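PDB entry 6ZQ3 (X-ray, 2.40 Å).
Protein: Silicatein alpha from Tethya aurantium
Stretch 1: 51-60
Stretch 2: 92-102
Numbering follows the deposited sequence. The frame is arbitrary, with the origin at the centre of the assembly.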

ATOM      1  N   GLU A  51       0.301   6.717  -8.868  1.00 44.74           N
ATOM      2  CA  GLU A  51       0.288   5.301  -9.138  1.00 45.19           C
ATOM      3  C   GLU A  51       0.348   5.035 -10.636  1.00 45.54           C
ATOM      4  O   GLU A  51       0.715   3.937 -11.058  1.00 48.31           O
ATOM      5  CB  GLU A  51      -1.001   4.692  -8.612  1.00 50.67           C
ATOM      6  CG  GLU A  51      -1.177   4.763  -7.109  1.00 57.15           C
ATOM      7  CD  GLU A  51      -1.850   6.036  -6.628  1.00 62.48           C
ATOM      8  OE1 GLU A  51      -2.348   6.799  -7.485  1.00 69.03           O
ATOM      9  OE2 GLU A  51      -1.867   6.272  -5.393  1.00 66.52           O
ATOM     10  N   GLN A  52      -0.067   6.013 -11.437  1.00 40.93           N
ATOM     11  CA  GLN A  52      -0.064   5.874 -12.876  1.00 41.55           C
ATOM     12  C   GLN A  52       1.382   5.847 -13.362  1.00 45.49           C
ATOM     13  O   GLN A  52       1.750   5.102 -14.307  1.00 42.39           O
ATOM     14  CB  GLN A  52      -0.825   7.062 -13.467  1.00 43.43           C
ATOM     15  CG  GLN A  52      -1.095   6.980 -14.966  1.00 45.35           C
ATOM     16  CD  GLN A  52      -1.782   5.707 -15.404  1.00 46.73           C
ATOM     17  OE1 GLN A  52      -2.687   5.211 -14.746  1.00 49.26           O
ATOM     18  NE2 GLN A  52      -1.354   5.172 -16.541  1.00 55.84           N
ATOM     19  N   ASN A  53       2.197   6.677 -12.703  1.00 43.84           N
ATOM     20  CA  ASN A  53       3.637   6.750 -12.968  1.00 46.33           C
ATOM     21  C   ASN A  53       4.252   5.366 -12.851  1.00 47.42           C
ATOM     22  O   ASN A  53       4.980   4.942 -13.739  1.00 51.95           O
ATOM     23  CB  ASN A  53       4.287   7.711 -11.967  1.00 46.18           C
ATOM     24  CG  ASN A  53       5.647   8.163 -12.384  1.00 44.56           C
ATOM     25  OD1 ASN A  53       6.147   9.160 -11.886  1.00 44.49           O
ATOM     26  ND2 ASN A  53       6.259   7.436 -13.299  1.00 48.49           N
ATOM     27  N   ILE A  54       3.920   4.667 -11.765  1.00 46.12           N
ATOM     28  CA  ILE A  54       4.450   3.341 -11.498  1.00 50.65           C
ATOM     29  C   ILE A  54       3.910   2.347 -12.521  1.00 51.51           C
ATOM     30  O   ILE A  54       4.625   1.436 -12.957  1.00 53.57           O
ATOM     31  CB  ILE A  54       4.072   2.832 -10.088  1.00 49.66           C
ATOM     32  CG1 ILE A  54       5.035   3.341  -9.028  1.00 58.36           C
ATOM     33  CG2 ILE A  54       4.152   1.327 -10.024  1.00 50.30           C
ATOM     34  CD1 ILE A  54       5.001   4.830  -8.830  1.00 62.88           C
ATOM     35  N   ILE A  55       2.642   2.492 -12.878  1.00 48.19           N
ATOM     36  CA  ILE A  55       2.037   1.562 -13.839  1.00 51.37           C
ATOM     37  C   ILE A  55       2.679   1.704 -15.210  1.00 46.65           C
ATOM     38  O   ILE A  55       3.141   0.715 -15.778  1.00 40.01           O
ATOM     39  CB  ILE A  55       0.501   1.722 -13.934  1.00 51.65           C
ATOM     40  CG1 ILE A  55      -0.143   1.088 -12.704  1.00 51.15           C
ATOM     41  CG2 ILE A  55      -0.046   1.036 -15.181  1.00 53.10           C
ATOM     42  CD1 ILE A  55      -1.449   1.729 -12.286  1.00 55.25           C
ATOM     43  N   ASP A  56       2.716   2.931 -15.720  1.00 44.98           N
ATOM     44  CA  ASP A  56       3.319   3.174 -17.018  1.00 47.16           C
ATOM     45  C   ASP A  56       4.803   2.814 -17.120  1.00 48.23           C
ATOM     46  O   ASP A  56       5.227   2.338 -18.178  1.00 56.62           O
ATOM     47  CB  ASP A  56       3.141   4.635 -17.433  1.00 47.42           C
ATOM     48  CG  ASP A  56       1.706   5.011 -17.583  1.00 46.87           C
ATOM     49  OD1 ASP A  56       0.865   4.085 -17.681  1.00 44.05           O
ATOM     50  OD2 ASP A  56       1.409   6.222 -17.595  1.00 48.10           O
ATOM     51  N   CYS A  57       5.594   3.035 -16.069  1.00 45.01           N
ATOM     52  CA  CYS A  57       7.073   3.093 -16.247  1.00 46.10           C
ATOM     53  C   CYS A  57       7.886   1.985 -15.593  1.00 46.69           C
ATOM     54  O   CYS A  57       9.087   1.912 -15.805  1.00 50.83           O
ATOM     55  CB  CYS A  57       7.621   4.435 -15.764  1.00 43.53           C
ATOM     56  SG  CYS A  57       6.641   5.868 -16.272  1.00 52.98           S
ATOM     57  N   SER A  58       7.259   1.119 -14.809  1.00 46.33           N
ATOM     58  CA  SER A  58       8.016   0.086 -14.123  1.00 45.92           C
ATOM     59  C   SER A  58       7.981  -1.277 -14.819  1.00 45.43           C
ATOM     60  O   SER A  58       8.349  -2.274 -14.212  1.00 45.01           O
ATOM     61  CB  SER A  58       7.534  -0.044 -12.669  1.00 47.22           C
ATOM     62  OG  SER A  58       6.303  -0.733 -12.584  1.00 47.95           O
ATOM     63  N   VAL A  59       7.569  -1.333 -16.084  1.00 49.06           N
ATOM     64  CA  VAL A  59       7.551  -2.623 -16.819  1.00 50.34           C
ATOM     65  C   VAL A  59       8.947  -3.240 -16.928  1.00 51.28           C
ATOM     66  O   VAL A  59       9.085  -4.452 -16.768  1.00 55.57           O
ATOM     67  CB  VAL A  59       6.882  -2.521 -18.215  1.00 47.36           C
ATOM     68  CG1 VAL A  59       7.109  -3.783 -19.033  1.00 48.87           C
ATOM     69  CG2 VAL A  59       5.396  -2.317 -18.042  1.00 49.07           C
ATOM     70  N   PRO A  60       9.977  -2.410 -17.180  1.00 51.98           N
ATOM     71  CA  PRO A  60      11.336  -2.923 -17.256  1.00 50.60           C
ATOM     72  C   PRO A  60      11.953  -3.315 -15.923  1.00 55.48           C
ATOM     73  O   PRO A  60      13.016  -3.959 -15.924  1.00 54.04           O
ATOM     74  CB  PRO A  60      12.126  -1.769 -17.868  1.00 48.62           C
ATOM     75  CG  PRO A  60      11.102  -0.909 -18.533  1.00 55.15           C
ATOM     76  CD  PRO A  60       9.916  -1.004 -17.623  1.00 55.35           C
TER
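Stretch 2 (92-102) FRGKQSSCTYQ

How does stretch 2 run over the helix of stretch 1? It has no regular helix or strand and is mostly extended, but turns at Arg93 and Gly94 and again at Thr100; at Gly94 the positive phi of 94° would jam a CB against the preceding carbonyl. Broadly it travels the same way as the helix: Phe92 comes near Gln52 (CA to CA 5.1 Å), and Cys99 near Asp56 (CA to CA 5.0 Å). Tyr101 then turns back towards Asn53, with 6.4 Å between their CA atoms.

What does Gln52 do at the start of the contact? Its CB points toward stretch 2, and its amide grips the backbone there twice. Arg93 N donates to Gln52 OE1 at 3.3 Å, nearly straight at 176°, while Gln52 NE2 donates to Lys95 O at 3.0 Å. Because NE2 also donates to Asp56 OD2 at 3.1 Å, one turn along the helix, the two side chains are held together. Next to it, Asn53 brings OD1 to the edge of the Tyr101 ring, 3.2 Å from Tyr101 CD1.

Where is the apolar part? Ile55 places CD1 at the edge of the Phe92 ring, 3.7 Å from Phe92 CE1, and Ile55 CG2 lies 4.1 Å from Gln96 CA.

How is the later part of stretch 2 fastened? Asp56 OD1 accepts a hydrogen bond from Ser97 N at 2.8 Å, so the carboxylate fixes the chain just beyond Gln96. Asp56 CB lies 3.8 Å from Cys99 CA. At the last helical residue the link becomes covalent: Cys57 SG and Cys99 SG form a disulfide, 2.1 Å long with chi3 of 100°. Beyond the helix only Val59 still reaches across, its CG2 3.8 Å from Gln96 NE2.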

ATOM      1  N   PHE A  92      -4.387   9.198 -12.575  1.00 51.93           N
ATOM      2  CA  PHE A  92      -4.755   7.822 -12.835  1.00 50.02           C
ATOM      3  C   PHE A  92      -5.713   7.827 -14.020  1.00 52.41           C
ATOM      4  O   PHE A  92      -6.647   8.597 -14.061  1.00 54.65           O
ATOM      5  CB  PHE A  92      -5.383   7.207 -11.584  1.00 45.72           C
ATOM      6  CG  PHE A  92      -5.586   5.726 -11.673  1.00 45.84           C
ATOM      7  CD1 PHE A  92      -4.514   4.872 -11.640  1.00 47.30           C
ATOM      8  CD2 PHE A  92      -6.865   5.184 -11.781  1.00 47.94           C
ATOM      9  CE1 PHE A  92      -4.690   3.494 -11.737  1.00 48.26           C
ATOM     10  CE2 PHE A  92      -7.046   3.809 -11.877  1.00 47.72           C
ATOM     11  CZ  PHE A  92      -5.950   2.960 -11.865  1.00 44.90           C
ATOM     12  N   ARG A  93      -5.412   7.009 -15.021  1.00 55.43           N
ATOM     13  CA  ARG A  93      -6.237   6.947 -16.220  1.00 56.21           C
ATOM     14  C   ARG A  93      -7.051   5.667 -16.254  1.00 52.88           C
ATOM     15  O   ARG A  93      -7.960   5.516 -17.070  1.00 55.56           O
ATOM     16  CB  ARG A  93      -5.368   7.049 -17.474  1.00 50.60           C
ATOM     17  N   GLY A  94      -6.721   4.744 -15.359  1.00 48.47           N
ATOM     18  CA  GLY A  94      -7.430   3.481 -15.299  1.00 48.29           C
ATOM     19  C   GLY A  94      -6.783   2.382 -16.090  1.00 49.16           C
ATOM     20  O   GLY A  94      -7.241   1.252 -16.048  1.00 50.72           O
ATOM     21  N   LYS A  95      -5.732   2.711 -16.830  1.00 51.70           N
ATOM     22  CA  LYS A  95      -5.047   1.715 -17.636  1.00 53.59           C
ATOM     23  C   LYS A  95      -3.654   2.178 -18.027  1.00 52.40           C
ATOM     24  O   LYS A  95      -3.311   3.353 -17.890  1.00 54.88           O
ATOM     25  CB  LYS A  95      -5.863   1.385 -18.888  1.00 54.09           C
ATOM     26  CG  LYS A  95      -5.252   1.893 -20.184  1.00 58.51           C
ATOM     27  N   GLN A  96      -2.854   1.240 -18.515  1.00 47.58           N
ATOM     28  CA  GLN A  96      -1.500   1.529 -18.931  1.00 50.81           C
ATOM     29  C   GLN A  96      -1.421   2.515 -20.124  1.00 55.42           C
ATOM     30  O   GLN A  96      -1.998   2.307 -21.198  1.00 51.45           O
ATOM     31  CB  GLN A  96      -0.775   0.242 -19.280  1.00 53.15           C
ATOM     32  CG  GLN A  96       0.722   0.409 -19.337  1.00 54.59           C
ATOM     33  CD  GLN A  96       1.431  -0.880 -19.669  1.00 61.80           C
ATOM     34  OE1 GLN A  96       0.904  -1.990 -19.478  1.00 66.56           O
ATOM     35  NE2 GLN A  96       2.651  -0.745 -20.165  1.00 69.27           N
ATOM     36  N   SER A  97      -0.685   3.595 -19.912  1.00 55.69           N
ATOM     37  CA  SER A  97      -0.470   4.583 -20.944  1.00 58.48           C
ATOM     38  C   SER A  97       1.021   4.723 -21.174  1.00 54.75           C
ATOM     39  O   SER A  97       1.828   4.004 -20.572  1.00 60.47           O
ATOM     40  CB  SER A  97      -1.084   5.917 -20.515  1.00 60.21           C
ATOM     41  OG  SER A  97      -2.427   5.721 -20.103  1.00 64.91           O
ATOM     42  N   SER A  98       1.387   5.638 -22.059  1.00 54.06           N
ATOM     43  CA  SER A  98       2.788   5.968 -22.268  1.00 61.35           C
ATOM     44  C   SER A  98       3.419   6.510 -20.976  1.00 59.04           C
ATOM     45  O   SER A  98       2.716   7.089 -20.140  1.00 60.09           O
ATOM     46  CB  SER A  98       2.907   6.978 -23.405  1.00 63.92           C
ATOM     47  OG  SER A  98       1.826   7.893 -23.351  1.00 69.82           O
ATOM     48  N   CYS A  99       4.724   6.282 -20.791  1.00 57.93           N
ATOM     49  CA  CYS A  99       5.417   6.824 -19.629  1.00 59.37           C
ATOM     50  C   CYS A  99       5.625   8.310 -19.882  1.00 57.71           C
ATOM     51  O   CYS A  99       6.387   8.692 -20.750  1.00 58.82           O
ATOM     52  CB  CYS A  99       6.751   6.118 -19.342  1.00 60.11           C
ATOM     53  SG  CYS A  99       7.640   6.726 -17.851  1.00 63.74           S
ATOM     54  N   THR A 100       4.914   9.146 -19.139  1.00 55.29           N
ATOM     55  CA  THR A 100       5.116  10.578 -19.238  1.00 57.19           C
ATOM     56  C   THR A 100       5.815  11.071 -17.974  1.00 52.67           C
ATOM     57  O   THR A 100       5.558  12.159 -17.512  1.00 48.66           O
ATOM     58  CB  THR A 100       3.785  11.335 -19.446  1.00 65.35           C
ATOM     59  OG1 THR A 100       2.917  10.589 -20.318  1.00 68.63           O
ATOM     60  CG2 THR A 100       4.049  12.736 -20.049  1.00 67.55           C
ATOM     61  N   TYR A 101       6.722  10.287 -17.410  1.00 54.37           N
ATOM     62  CA  TYR A 101       7.413  10.761 -16.227  1.00 57.16           C
ATOM     63  C   TYR A 101       8.167  12.070 -16.529  1.00 58.07           C
ATOM     64  O   TYR A 101       8.982  12.125 -17.457  1.00 52.03           O
ATOM     65  CB  TYR A 101       8.383   9.713 -15.663  1.00 58.00           C
ATOM     66  CG  TYR A 101       9.227  10.305 -14.565  1.00 58.13           C
ATOM     67  CD1 TYR A 101       8.742  10.382 -13.268  1.00 56.40           C
ATOM     68  CD2 TYR A 101      10.481  10.850 -14.831  1.00 59.92           C
ATOM     69  CE1 TYR A 101       9.494  10.926 -12.252  1.00 56.18           C
ATOM     70  CE2 TYR A 101      11.247  11.409 -13.816  1.00 61.63           C
ATOM     71  CZ  TYR A 101      10.744  11.444 -12.523  1.00 62.86           C
ATOM     72  OH  TYR A 101      11.476  11.998 -11.480  1.00 72.37           O
ATOM     73  N   GLN A 102       7.892  13.092 -15.717  1.00 60.41           N
ATOM     74  CA  GLN A 102       8.538  14.413 -15.799  1.00 63.13           C
ATOM     75  C   GLN A 102       9.230  14.774 -14.467  1.00 61.43           C
ATOM     76  O   GLN A 102       8.599  14.791 -13.408  1.00 58.64           O
ATOM     77  CB  GLN A 102       7.487  15.490 -16.133  1.00 63.49           C
TER